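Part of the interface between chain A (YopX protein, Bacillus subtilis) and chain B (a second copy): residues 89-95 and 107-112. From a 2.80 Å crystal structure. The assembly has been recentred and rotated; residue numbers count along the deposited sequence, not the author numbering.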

ATOM      1  N   SER A  89      -4.376  -5.378   4.891  1.00 33.67           N
ATOM      2  CA  SER A  89      -4.126  -6.800   4.656  1.00 34.31           C
ATOM      3  C   SER A  89      -4.729  -7.243   3.326  1.00 33.50           C
ATOM      4  O   SER A  89      -5.705  -6.654   2.859  1.00 33.92           O
ATOM      5  CB  SER A  89      -4.719  -7.621   5.805  1.00 34.59           C
ATOM      6  OG  SER A  89      -4.519  -9.006   5.597  1.00 38.61           O
ATOM      7  N   ASP A  90      -4.149  -8.272   2.714  1.00 32.67           N
ATOM      8  CA  ASP A  90      -4.649  -8.771   1.433  1.00 33.19           C
ATOM      9  C   ASP A  90      -4.654  -7.695   0.352  1.00 32.61           C
ATOM     10  O   ASP A  90      -5.413  -7.780  -0.614  1.00 34.91           O
ATOM     11  CB  ASP A  90      -6.072  -9.307   1.594  1.00 33.80           C
ATOM     12  CG  ASP A  90      -6.146 -10.500   2.527  1.00 35.64           C
ATOM     13  OD1 ASP A  90      -7.242 -10.724   3.095  1.00 36.39           O
ATOM     14  OD2 ASP A  90      -5.122 -11.211   2.686  1.00 33.51           O
ATOM     15  N   GLY A  91      -3.821  -6.677   0.514  1.00 31.32           N
ATOM     16  CA  GLY A  91      -3.769  -5.623  -0.476  1.00 30.06           C
ATOM     17  C   GLY A  91      -4.899  -4.619  -0.352  1.00 29.77           C
ATOM     18  O   GLY A  91      -5.245  -3.938  -1.321  1.00 28.88           O
ATOM     19  N   VAL A  92      -5.491  -4.518   0.833  1.00 29.84           N
ATOM     20  CA  VAL A  92      -6.567  -3.554   1.020  1.00 30.18           C
ATOM     21  C   VAL A  92      -6.733  -3.072   2.456  1.00 31.29           C
ATOM     22  O   VAL A  92      -6.645  -3.859   3.405  1.00 32.63           O
ATOM     23  CB  VAL A  92      -7.923  -4.118   0.485  1.00 28.82           C
ATOM     24  CG1 VAL A  92      -7.968  -5.618   0.668  1.00 26.75           C
ATOM     25  CG2 VAL A  92      -9.100  -3.456   1.199  1.00 26.12           C
ATOM     26  N   PHE A  93      -6.927  -1.763   2.608  1.00 31.74           N
ATOM     27  CA  PHE A  93      -7.158  -1.176   3.922  1.00 31.78           C
ATOM     28  C   PHE A  93      -8.623  -1.493   4.201  1.00 32.24           C
ATOM     29  O   PHE A  93      -9.528  -0.953   3.557  1.00 31.76           O
ATOM     30  CB  PHE A  93      -6.927   0.334   3.890  1.00 30.34           C
ATOM     31  CG  PHE A  93      -5.483   0.718   3.748  1.00 29.64           C
ATOM     32  CD1 PHE A  93      -4.800   1.320   4.807  1.00 29.33           C
ATOM     33  CD2 PHE A  93      -4.801   0.482   2.564  1.00 28.37           C
ATOM     34  CE1 PHE A  93      -3.449   1.690   4.685  1.00 29.67           C
ATOM     35  CE2 PHE A  93      -3.450   0.843   2.427  1.00 30.02           C
ATOM     36  CZ  PHE A  93      -2.770   1.452   3.495  1.00 29.16           C
ATOM     37  N   GLN A  94      -8.842  -2.393   5.148  1.00 32.77           N
ATOM     38  CA  GLN A  94     -10.181  -2.829   5.495  1.00 33.87           C
ATOM     39  C   GLN A  94     -10.595  -2.496   6.925  1.00 34.92           C
ATOM     40  O   GLN A  94      -9.759  -2.139   7.762  1.00 35.22           O
ATOM     41  CB  GLN A  94     -10.272  -4.333   5.270  1.00 35.59           C
ATOM     42  CG  GLN A  94      -8.956  -5.064   5.479  1.00 37.32           C
ATOM     43  CD  GLN A  94      -9.162  -6.536   5.743  1.00 40.44           C
ATOM     44  OE1 GLN A  94      -9.830  -7.225   4.977  1.00 42.38           O
ATOM     45  NE2 GLN A  94      -8.593  -7.029   6.835  1.00 43.35           N
ATOM     46  N   VAL A  95     -11.893  -2.628   7.197  1.00 35.73           N
ATOM     47  CA  VAL A  95     -12.449  -2.352   8.520  1.00 36.77           C
ATOM     48  C   VAL A  95     -13.658  -3.243   8.772  1.00 37.23           C
ATOM     49  O   VAL A  95     -14.335  -3.650   7.829  1.00 36.51           O
ATOM     50  CB  VAL A  95     -12.885  -0.874   8.639  1.00 37.18           C
ATOM     51  CG1 VAL A  95     -14.032  -0.594   7.698  1.00 36.61           C
ATOM     52  CG2 VAL A  95     -13.281  -0.559  10.063  1.00 37.76           C
TER
ATOM     53  N   THR B 107     -12.965  -5.171  -7.948  1.00 49.67           N
ATOM     54  CA  THR B 107     -12.909  -5.683  -6.593  1.00 46.53           C
ATOM     55  C   THR B 107     -11.450  -5.781  -6.163  1.00 44.44           C
ATOM     56  O   THR B 107     -10.545  -5.554  -6.965  1.00 42.43           O
ATOM     57  CB  THR B 107     -13.605  -7.065  -6.498  1.00 46.63           C
ATOM     58  OG1 THR B 107     -13.631  -7.502  -5.133  1.00 48.75           O
ATOM     59  CG2 THR B 107     -12.879  -8.091  -7.338  1.00 46.19           C
ATOM     60  N   ALA B 108     -11.223  -6.084  -4.891  1.00 43.26           N
ATOM     61  CA  ALA B 108      -9.866  -6.222  -4.386  1.00 41.71           C
ATOM     62  C   ALA B 108      -9.280  -7.489  -4.986  1.00 40.71           C
ATOM     63  O   ALA B 108      -9.927  -8.535  -4.971  1.00 40.78           O
ATOM     64  CB  ALA B 108      -9.882  -6.326  -2.873  1.00 42.31           C
ATOM     65  N   VAL B 109      -8.063  -7.402  -5.513  1.00 39.80           N
ATOM     66  CA  VAL B 109      -7.422  -8.569  -6.111  1.00 39.31           C
ATOM     67  C   VAL B 109      -7.354  -9.739  -5.132  1.00 38.87           C
ATOM     68  O   VAL B 109      -7.424 -10.894  -5.541  1.00 39.97           O
ATOM     69  CB  VAL B 109      -5.990  -8.245  -6.615  1.00 39.47           C
ATOM     70  CG1 VAL B 109      -5.122  -7.776  -5.472  1.00 38.97           C
ATOM     71  CG2 VAL B 109      -5.376  -9.475  -7.274  1.00 39.94           C
ATOM     72  N   GLY B 110      -7.223  -9.446  -3.842  1.00 38.55           N
ATOM     73  CA  GLY B 110      -7.164 -10.513  -2.856  1.00 37.67           C
ATOM     74  C   GLY B 110      -8.553 -10.989  -2.459  1.00 37.54           C
ATOM     75  O   GLY B 110      -8.718 -11.852  -1.595  1.00 36.22           O
ATOM     76  N   TRP B 111      -9.565 -10.418  -3.096  1.00 37.96           N
ATOM     77  CA  TRP B 111     -10.940 -10.781  -2.791  1.00 39.62           C
ATOM     78  C   TRP B 111     -11.635 -11.419  -3.987  1.00 42.16           C
ATOM     79  O   TRP B 111     -12.855 -11.614  -3.967  1.00 42.18           O
ATOM     80  CB  TRP B 111     -11.736  -9.550  -2.315  1.00 36.39           C
ATOM     81  CG  TRP B 111     -11.339  -9.056  -0.943  1.00 32.88           C
ATOM     82  CD1 TRP B 111     -10.517  -9.688  -0.045  1.00 32.31           C
ATOM     83  CD2 TRP B 111     -11.768  -7.847  -0.304  1.00 30.05           C
ATOM     84  NE1 TRP B 111     -10.412  -8.949   1.109  1.00 30.36           N
ATOM     85  CE2 TRP B 111     -11.171  -7.811   0.977  1.00 30.44           C
ATOM     86  CE3 TRP B 111     -12.600  -6.789  -0.687  1.00 28.71           C
ATOM     87  CZ2 TRP B 111     -11.378  -6.757   1.876  1.00 27.76           C
ATOM     88  CZ3 TRP B 111     -12.808  -5.742   0.206  1.00 28.59           C
ATOM     89  CH2 TRP B 111     -12.197  -5.735   1.471  1.00 28.29           C
ATOM     90  N   VAL B 112     -10.866 -11.730  -5.031  1.00 44.55           N
ATOM     91  CA  VAL B 112     -11.433 -12.382  -6.212  1.00 47.65           C
ATOM     92  C   VAL B 112     -11.932 -13.734  -5.696  1.00 49.94           C
ATOM     93  O   VAL B 112     -11.151 -14.537  -5.167  1.00 50.15           O
ATOM     94  CB  VAL B 112     -10.361 -12.576  -7.285  1.00 46.71           C
TER

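Two stretches in a dimer interface can pack closely without a hydrogen bond between them, with polar atoms at the edge of an aromatic ring. The paired stretches of the YopX protein illustrate this on a small scale: about 244 Å² of surface is buried between them, yet no hydrogen bond crosses from one to the other.

On chain A the contact begins with a tight turn. A:Ser89 does not reach chain B, but it sets the geometry, because its N lies 3.1 Å from A:Val92 O and its O accepts a hydrogen bond from A:Val92 N at 3.0 Å. These two bonds close a type I' turn, a conformation with positive phi at both central positions. The first of these is A:Asp90, at phi 58°, a value that aspartate tolerates better than most residues. Its CA-to-CB bond points toward chain B, and its OD1 lies near the plane of the indole of B:Trp111, 4.1 Å from NE1; this is a polar neighbour at the ring edge, too distant for a hydrogen bond. Its backbone also contributes, with A:Asp90 O 3.9 Å from B:Gly110 CA. Glycine suits the facing position well: a CB on B:Gly110 would lie 2.7 Å from A:Asp90 O, a clash.

A:Gly91 is the second central residue of the turn, at phi 79° and psi 23°. Here the demand for glycine comes from within its own chain, since a CB would be jammed against the carbonyl oxygen of A:Asp90.

The turn delivers A:Val92, the first residue of the strand, into apolar contact with chain B. Its CG1 serves two neighbours, lying 4.1 Å from B:Ala108 CB and 3.8 Å from B:Trp111 CZ2. The same methyl sits over one face of the indole, 4.2 Å from the centroid of the six-membered ring and 28° off its normal, a CH-pi arrangement. The small side chain of B:Ala108 provides an apolar surface without bulk. B:Trp111, which loses 76 Å² to the contact, leaves its backbone sideways, but its long ring system reaches nearer to chain A. A 2.7 Å hydrogen bond from B:Trp111 N to B:Ala108 O ties together the backbones of these two partners.

Beyond A:Val92 the strand alternates. A:Phe93 points away, whereas A:Gln94 points toward chain B and extends its amide to the indole edge, with OE1 3.5 Å from B:Trp111 CZ2. A:Val95 lies out of reach. The tryptophan thus has a methyl over one face and polar oxygens along its edge.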